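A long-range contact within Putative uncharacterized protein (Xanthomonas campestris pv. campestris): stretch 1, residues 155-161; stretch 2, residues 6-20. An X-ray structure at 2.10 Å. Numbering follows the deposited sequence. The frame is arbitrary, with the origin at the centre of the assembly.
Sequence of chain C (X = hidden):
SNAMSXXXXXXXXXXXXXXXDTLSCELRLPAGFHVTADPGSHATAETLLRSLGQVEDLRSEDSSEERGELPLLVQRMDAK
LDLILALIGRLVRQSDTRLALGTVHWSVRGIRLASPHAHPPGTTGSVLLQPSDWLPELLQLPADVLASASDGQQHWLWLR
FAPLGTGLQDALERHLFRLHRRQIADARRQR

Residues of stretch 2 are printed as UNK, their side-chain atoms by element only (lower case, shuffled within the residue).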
# COMPACT_ATOMS: atom_id res chain seq x y z
N HIS C 155 20.95 13.55 28.09
CA HIS C 155 20.89 12.36 28.95
C HIS C 155 21.27 11.18 28.06
O HIS C 155 20.65 10.95 27.02
CB HIS C 155 19.47 12.13 29.49
CG HIS C 155 18.91 13.28 30.27
ND1 HIS C 155 18.44 14.43 29.67
CD2 HIS C 155 18.72 13.45 31.59
CE1 HIS C 155 17.97 15.25 30.59
NE2 HIS C 155 18.13 14.68 31.77
N TRP C 156 22.30 10.43 28.44
CA TRP C 156 22.71 9.29 27.64
C TRP C 156 22.31 7.97 28.26
O TRP C 156 22.37 7.79 29.48
CB TRP C 156 24.23 9.30 27.39
CG TRP C 156 24.66 10.43 26.50
CD1 TRP C 156 25.08 11.67 26.89
CD2 TRP C 156 24.67 10.44 25.07
NE1 TRP C 156 25.37 12.45 25.79
CE2 TRP C 156 25.12 11.71 24.66
CE3 TRP C 156 24.35 9.49 24.10
CZ2 TRP C 156 25.26 12.07 23.31
CZ3 TRP C 156 24.48 9.83 22.76
CH2 TRP C 156 24.93 11.11 22.38
N LEU C 157 21.89 7.06 27.40
CA LEU C 157 21.45 5.74 27.79
C LEU C 157 22.27 4.67 27.09
O LEU C 157 22.63 4.82 25.93
CB LEU C 157 19.97 5.54 27.41
CG LEU C 157 18.85 5.91 28.39
CD1 LEU C 157 19.30 6.95 29.40
CD2 LEU C 157 17.66 6.38 27.58
N TRP C 158 22.58 3.62 27.83
CA TRP C 158 23.30 2.48 27.29
C TRP C 158 22.26 1.38 27.39
O TRP C 158 21.84 1.00 28.48
CB TRP C 158 24.52 2.13 28.15
CG TRP C 158 25.69 3.03 27.92
CD1 TRP C 158 26.85 2.71 27.26
CD2 TRP C 158 25.82 4.39 28.32
NE1 TRP C 158 27.69 3.80 27.23
CE2 TRP C 158 27.09 4.84 27.88
CE3 TRP C 158 24.99 5.28 29.02
CZ2 TRP C 158 27.54 6.15 28.11
CZ3 TRP C 158 25.45 6.58 29.25
CH2 TRP C 158 26.71 7.00 28.80
N LEU C 159 21.80 0.90 26.24
CA LEU C 159 20.79 -0.14 26.19
C LEU C 159 21.37 -1.46 25.67
O LEU C 159 22.11 -1.49 24.69
CB LEU C 159 19.63 0.28 25.29
CG LEU C 159 18.78 1.54 25.54
CD1 LEU C 159 18.20 1.51 26.93
CD2 LEU C 159 19.60 2.78 25.32
N ARG C 160 21.03 -2.56 26.35
CA ARG C 160 21.48 -3.88 25.94
C ARG C 160 20.26 -4.60 25.38
O ARG C 160 19.26 -4.75 26.09
CB ARG C 160 22.03 -4.67 27.13
CG ARG C 160 22.57 -6.03 26.73
CD ARG C 160 22.06 -7.11 27.64
NE ARG C 160 22.67 -7.06 28.97
CZ ARG C 160 21.97 -7.09 30.11
NH1 ARG C 160 20.65 -7.15 30.08
NH2 ARG C 160 22.61 -7.07 31.27
N PHE C 161 20.33 -5.04 24.12
CA PHE C 161 19.20 -5.73 23.50
C PHE C 161 18.92 -7.05 24.19
O PHE C 161 19.83 -7.71 24.68
CB PHE C 161 19.45 -6.01 22.00
CG PHE C 161 19.86 -4.78 21.19
CD1 PHE C 161 19.09 -3.62 21.22
CD2 PHE C 161 21.02 -4.81 20.41
CE1 PHE C 161 19.47 -2.49 20.49
CE2 PHE C 161 21.41 -3.69 19.67
CZ PHE C 161 20.64 -2.53 19.72
N UNK C 6 34.56 10.10 24.25
CA UNK C 6 34.67 9.93 25.69
C UNK C 6 33.35 9.63 26.42
O UNK C 6 33.34 9.44 27.64
o UNK C 6 34.44 12.31 26.04
c UNK C 6 35.28 11.18 26.33
c UNK C 6 36.70 11.43 25.76
N UNK C 7 32.24 9.60 25.68
CA UNK C 7 30.94 9.31 26.29
C UNK C 7 31.01 8.01 27.08
O UNK C 7 30.24 7.81 28.02
c UNK C 7 28.27 10.11 23.57
c UNK C 7 29.86 9.19 25.21
c UNK C 7 30.25 11.45 24.24
c UNK C 7 29.20 10.46 24.70
N UNK C 8 31.93 7.14 26.70
CA UNK C 8 32.09 5.87 27.39
C UNK C 8 32.62 6.00 28.80
O UNK C 8 32.49 5.07 29.60
N UNK C 9 33.21 7.15 29.12
CA UNK C 9 33.75 7.39 30.46
C UNK C 9 32.63 7.66 31.46
O UNK C 9 32.86 7.69 32.67
o UNK C 9 34.02 9.75 29.98
c UNK C 9 35.92 8.32 29.60
c UNK C 9 34.71 8.60 30.47
N UNK C 10 31.43 7.87 30.94
CA UNK C 10 30.26 8.12 31.78
C UNK C 10 29.70 6.81 32.33
O UNK C 10 29.05 6.79 33.37
c UNK C 10 28.24 10.93 29.96
c UNK C 10 29.18 8.84 30.98
c UNK C 10 29.44 10.32 30.67
c UNK C 10 29.70 11.05 31.98
N UNK C 11 29.96 5.72 31.62
CA UNK C 11 29.48 4.40 32.03
C UNK C 11 30.45 3.33 31.56
O UNK C 11 30.09 2.44 30.78
c UNK C 11 28.09 4.16 31.45
N UNK C 12 31.70 3.39 32.04
CA UNK C 12 32.77 2.45 31.70
C UNK C 12 32.33 1.00 31.58
O UNK C 12 32.48 0.37 30.52
c UNK C 12 33.78 2.66 32.82
c UNK C 12 33.62 4.11 33.12
c UNK C 12 32.13 4.29 33.13
N UNK C 13 31.77 0.46 32.65
CA UNK C 13 31.34 -0.93 32.66
C UNK C 13 30.28 -1.24 31.60
O UNK C 13 30.29 -2.31 31.00
c UNK C 13 30.82 -1.30 34.03
N UNK C 14 29.37 -0.30 31.37
CA UNK C 14 28.32 -0.50 30.38
C UNK C 14 28.90 -0.44 28.97
O UNK C 14 28.59 -1.27 28.13
c UNK C 14 27.23 0.55 30.55
N UNK C 15 29.73 0.56 28.71
CA UNK C 15 30.35 0.75 27.40
C UNK C 15 31.18 -0.48 27.03
O UNK C 15 31.16 -0.94 25.88
o UNK C 15 32.11 2.67 25.31
c UNK C 15 31.24 2.00 27.43
o UNK C 15 30.19 3.54 25.94
c UNK C 15 31.18 2.79 26.14
N UNK C 16 31.88 -1.04 28.01
CA UNK C 16 32.68 -2.23 27.78
C UNK C 16 31.77 -3.42 27.47
O UNK C 16 32.02 -4.18 26.53
o UNK C 16 34.62 -1.56 29.11
c UNK C 16 33.57 -2.54 29.02
c UNK C 16 34.18 -3.94 28.92
N UNK C 17 30.70 -3.59 28.25
CA UNK C 17 29.79 -4.70 28.01
C UNK C 17 29.23 -4.70 26.59
O UNK C 17 29.21 -5.72 25.92
o UNK C 17 26.88 -5.56 31.10
o UNK C 17 25.48 -6.34 29.60
c UNK C 17 28.62 -4.67 29.00
c UNK C 17 27.70 -5.89 28.88
c UNK C 17 26.61 -5.92 29.93
N UNK C 18 28.78 -3.54 26.14
CA UNK C 18 28.18 -3.41 24.82
C UNK C 18 29.13 -3.39 23.63
O UNK C 18 28.85 -4.00 22.60
c UNK C 18 27.31 -2.15 24.76
c UNK C 18 25.17 -3.27 25.46
c UNK C 18 25.35 -0.77 25.46
c UNK C 18 26.09 -2.08 25.70
N UNK C 19 30.27 -2.71 23.77
CA UNK C 19 31.18 -2.57 22.64
C UNK C 19 32.54 -3.26 22.62
O UNK C 19 33.15 -3.35 21.55
c UNK C 19 27.92 0.21 21.53
c UNK C 19 27.73 1.17 22.52
c UNK C 19 29.91 0.67 23.42
c UNK C 19 28.72 1.40 23.47
c UNK C 19 29.11 -0.51 21.49
c UNK C 19 31.39 -1.08 22.39
c UNK C 19 30.11 -0.29 22.43
N UNK C 20 33.02 -3.76 23.75
CA UNK C 20 34.32 -4.40 23.75
C UNK C 20 34.37 -5.68 22.89
O UNK C 20 33.48 -6.53 22.96
c UNK C 20 34.76 -4.72 25.18

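Position 6 has one carbon carrying an oxygen and a carbon. It is out of reach of the strand 155-161. It is Thr6, and it is poorly ordered.

Position 7 has four carbons, forked at the second. One terminal carbon lies over a face of the Trp156 ring. This is Leu7; its CD2 is 3.6 Å from Trp156 CZ2. Its backbone also meets the next tryptophan edge on, with Leu7 O 3.2 Å from Trp158 CZ2.

Position 8 has no side-chain atoms, so it is Gly8. A CB here would clash with position 15.

Position 9 has one carbon bearing an oxygen and a carbon. It points away from the strand. It is Thr9, and its OG1 donates a very short hydrogen bond to Thr6 O, 2.5 Å.

Position 10 has four carbons, forked at the second. Its CB is 3.8 Å from Trp158 CH2. It is Leu10.

Position 11 has a single carbon, set over one face of the Trp158 ring. It is Ala11, at the N-cap position. Its CB is 3.8 Å from Trp158 CE2.

Position 12 has three carbons closing a ring onto the backbone N. This is Pro12, the first residue of the helix, pointing away from the strand.

Position 13 has one carbon, out of reach. It is Ala13.

Position 14 has one carbon, directed toward the strand. It is Ala14, with CB 3.9 Å from Trp158 CG.

Position 15 has two carbons, the second carrying two oxygens. One oxygen meets the indole nitrogen. It is Asp15: Trp158 NE1 donates to Asp15 OD2 at 2.8 Å, nearly straight at 169°.

Position 16 has one carbon with an oxygen and a carbon. It is out of reach. It is Thr16.

Position 17 has three carbons, the third carrying two oxygens. One oxygen lies at the edge of the Arg160 guanidinium. It is Glu17. Arg160 NE lies 3.0 Å from Glu17 OE2 in a salt bridge.

Position 18 has four carbons, forked at the second. Its two terminal carbons reach Leu159 O and Arg160. It is Leu18. Its CD1 is 3.4 Å from Leu159 O, and its CD2 is 3.8 Å from Arg160 CB.

Position 19 has one carbon, then a six-carbon ring. The ring makes a slight contact with Trp158. It is Phe19.

Position 20 has one carbon and is out of reach. It is Ala20.

The contact centres on Trp158. Ala11 CB packs over one face of its ring and Ala14 CB lies close to it, while Asp15 accepts the hydrogen bond from its NE1. Trp156 and Arg160 extend the contact along the strand.

Stretch 2, residues 6-20: TLGTLAPAADTELFA
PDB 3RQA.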